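Local coordinates for Low density lipoprotein receptor adapter protein 1 (Rattus norvegicus, PDB 3SO6) that acts as a clathrin-associated adaptor whose phosphotyrosine-binding domain recognises the NPXY internalization motif of the LDL receptor, promoting its endocytosis in polarized cells such as hepatocytes, at residues 14-19 against 88-93. Residues are numbered along the deposited sequence; the frame is centred on the assembly and turned at random. Where two conformers were deposited one is given.
Sequences TLVERP and AYIAQS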
loop_
_atom_site.group_PDB
_atom_site.type_symbol
_atom_site.label_atom_id
_atom_site.label_comp_id
_atom_site.label_asym_id
_atom_site.label_seq_id
_atom_site.Cartn_x
_atom_site.Cartn_y
_atom_site.Cartn_z
ATOM N N THR A 14 -10.590 -4.234 -0.713
ATOM C CA THR A 14 -11.287 -5.408 -1.247
ATOM C C THR A 14 -10.356 -6.591 -1.228
ATOM O O THR A 14 -9.130 -6.421 -1.329
ATOM C CB THR A 14 -11.775 -5.068 -2.689
ATOM O OG1 THR A 14 -12.678 -6.093 -3.114
ATOM C CG2 THR A 14 -10.611 -4.937 -3.653
ATOM N N LEU A 15 -10.859 -7.802 -1.128
ATOM C CA LEU A 15 -10.011 -9.033 -1.196
ATOM C C LEU A 15 -9.569 -9.276 -2.638
ATOM O O LEU A 15 -10.277 -8.930 -3.620
ATOM C CB LEU A 15 -10.768 -10.276 -0.644
ATOM C CG LEU A 15 -10.935 -10.181 0.903
ATOM C CD1 LEU A 15 -11.486 -11.457 1.529
ATOM C CD2 LEU A 15 -9.711 -9.846 1.691
ATOM N N VAL A 16 -8.391 -9.848 -2.807
ATOM C CA VAL A 16 -7.920 -10.283 -4.113
ATOM C C VAL A 16 -7.524 -11.752 -3.996
ATOM O O VAL A 16 -7.189 -12.233 -2.897
ATOM C CB VAL A 16 -6.724 -9.426 -4.615
ATOM C CG1 VAL A 16 -7.220 -7.975 -4.910
ATOM C CG2 VAL A 16 -5.549 -9.420 -3.631
ATOM N N GLU A 17 -7.476 -12.435 -5.126
ATOM C CA GLU A 17 -7.237 -13.879 -4.992
ATOM C C GLU A 17 -5.788 -14.321 -5.188
ATOM O O GLU A 17 -5.472 -15.487 -4.839
ATOM C CB GLU A 17 -8.219 -14.698 -5.861
ATOM C CG GLU A 17 -9.724 -14.515 -5.442
ATOM C CD GLU A 17 -9.999 -14.826 -3.946
ATOM O OE1 GLU A 17 -9.777 -15.979 -3.516
ATOM O OE2 GLU A 17 -10.456 -13.906 -3.203
ATOM N N ARG A 18 -4.916 -13.404 -5.617
ATOM C CA ARG A 18 -3.503 -13.699 -5.812
ATOM C C ARG A 18 -2.737 -12.479 -5.345
ATOM O O ARG A 18 -3.355 -11.381 -5.289
ATOM C CB ARG A 18 -3.166 -14.069 -7.279
ATOM C CG ARG A 18 -3.937 -15.241 -7.763
ATOM C CD ARG A 18 -3.672 -15.607 -9.217
ATOM N NE ARG A 18 -3.867 -14.498 -10.117
ATOM C CZ ARG A 18 -5.036 -14.087 -10.574
ATOM N NH1 ARG A 18 -6.170 -14.753 -10.274
ATOM N NH2 ARG A 18 -5.077 -13.066 -11.452
ATOM N N PRO A 19 -1.431 -12.644 -5.009
ATOM C CA PRO A 19 -0.746 -11.478 -4.394
ATOM C C PRO A 19 -0.195 -10.404 -5.365
ATOM O O PRO A 19 0.111 -9.275 -4.945
ATOM C CB PRO A 19 0.396 -12.145 -3.638
ATOM C CG PRO A 19 0.617 -13.503 -4.383
ATOM C CD PRO A 19 -0.727 -13.925 -4.793
ATOM N N ALA A 88 -2.315 2.086 -4.480
ATOM C CA ALA A 88 -2.845 0.949 -3.734
ATOM C C ALA A 88 -1.717 -0.027 -3.442
ATOM O O ALA A 88 -0.697 -0.136 -4.186
ATOM C CB ALA A 88 -4.025 0.258 -4.482
ATOM N N TYR A 89 -1.915 -0.801 -2.398
ATOM C CA TYR A 89 -1.031 -1.971 -2.145
ATOM C C TYR A 89 -1.805 -3.212 -1.924
ATOM O O TYR A 89 -3.023 -3.127 -1.588
ATOM C CB TYR A 89 -0.024 -1.680 -1.013
ATOM C CG TYR A 89 -0.630 -1.550 0.363
ATOM C CD1 TYR A 89 -0.936 -2.706 1.097
ATOM C CD2 TYR A 89 -0.999 -0.312 0.895
ATOM C CE1 TYR A 89 -1.533 -2.644 2.320
ATOM C CE2 TYR A 89 -1.603 -0.217 2.212
ATOM C CZ TYR A 89 -1.852 -1.417 2.882
ATOM O OH TYR A 89 -2.465 -1.348 4.119
ATOM N N ILE A 90 -1.182 -4.367 -2.114
ATOM C CA ILE A 90 -1.813 -5.652 -1.748
ATOM C C ILE A 90 -0.968 -6.164 -0.542
ATOM O O ILE A 90 0.293 -6.190 -0.640
ATOM C CB ILE A 90 -1.819 -6.643 -2.899
ATOM C CG1 ILE A 90 -2.656 -6.064 -4.068
ATOM C CG2 ILE A 90 -2.399 -7.963 -2.473
ATOM C CD1 ILE A 90 -2.621 -6.877 -5.369
ATOM N N ALA A 91 -1.634 -6.666 0.513
ATOM C CA ALA A 91 -0.905 -7.283 1.582
ATOM C C ALA A 91 -1.703 -8.416 2.142
ATOM O O ALA A 91 -2.936 -8.334 2.233
ATOM C CB ALA A 91 -0.653 -6.266 2.691
ATOM N N GLN A 92 -0.986 -9.454 2.556
ATOM C CA GLN A 92 -1.629 -10.573 3.198
ATOM C C GLN A 92 -1.991 -10.099 4.624
ATOM O O GLN A 92 -1.242 -9.364 5.288
ATOM C CB GLN A 92 -0.624 -11.751 3.335
ATOM C CG GLN A 92 -1.234 -13.022 3.933
ATOM C CD GLN A 92 -0.467 -14.260 3.486
ATOM O OE1 GLN A 92 0.761 -14.329 3.615
ATOM N NE2 GLN A 92 -1.221 -15.313 3.045
ATOM N N SER A 93 -3.125 -10.593 5.130
ATOM C CA SER A 93 -3.642 -10.192 6.461
ATOM C C SER A 93 -2.667 -10.723 7.528
ATOM O O SER A 93 -1.974 -11.706 7.297
ATOM C CB SER A 93 -5.045 -10.789 6.696
ATOM O OG SER A 93 -5.323 -10.899 8.092
#
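Val16 and Ile90 meet methyl to methyl inside the PTB (PID) domain, a fold of the PH-like superfamily built on a strongly bent antiparallel sheet. They belong to strands 4-16 and 86-92, which are not neighbours: strand 99-105 runs between them, Val16 pairing through its backbone with Leu99. Their contact therefore rests on side chains, with no hydrogen bond directly between 14-19 and 88-93.

The tight part is small and centres on Ile90. CG2 of Val16 lies 3.7 Å from CG2 of Ile90, the two side chains set at a slant to each other. Ile90 turns this branch toward Val16 by placing CG2 anti to its own backbone N, while CG1 carries the extended arm (chi2 173°) to CD1. The carbonyl of Pro19 comes equally close to the same isoleucine, its O 3.8 Å from Ile90 CG2. Branched residues suit both places: each favours the strand conformation and presents a broad hydrocarbon surface to the buried side. Val16 also packs on Ala28 of helix 22-38, linking the helix to this end of the sheet.

The loose side is the proline ring. Here the chain has left the strand and turns back over Ile90, but the ring itself stays off, its CB 5.2 Å from Ile90 CG2. Pro19 is partly exposed; Pro19 and Gln92 each pack on an aromatic side chain of the bound LDL receptor tail, and Gln92 OE1 hydrogen-bonds to a polar side chain of the peptide. Further out, the exposed Arg18 points its CB away and forms a salt bridge with Glu23.

Ser75 OG lies within hydrogen-bonding reach of both Pro19 O and Ile90 O, its one proton shared or given to one at a time, and Pro19 O sits 3.7 Å from Ile90 CD1 in van der Waals contact.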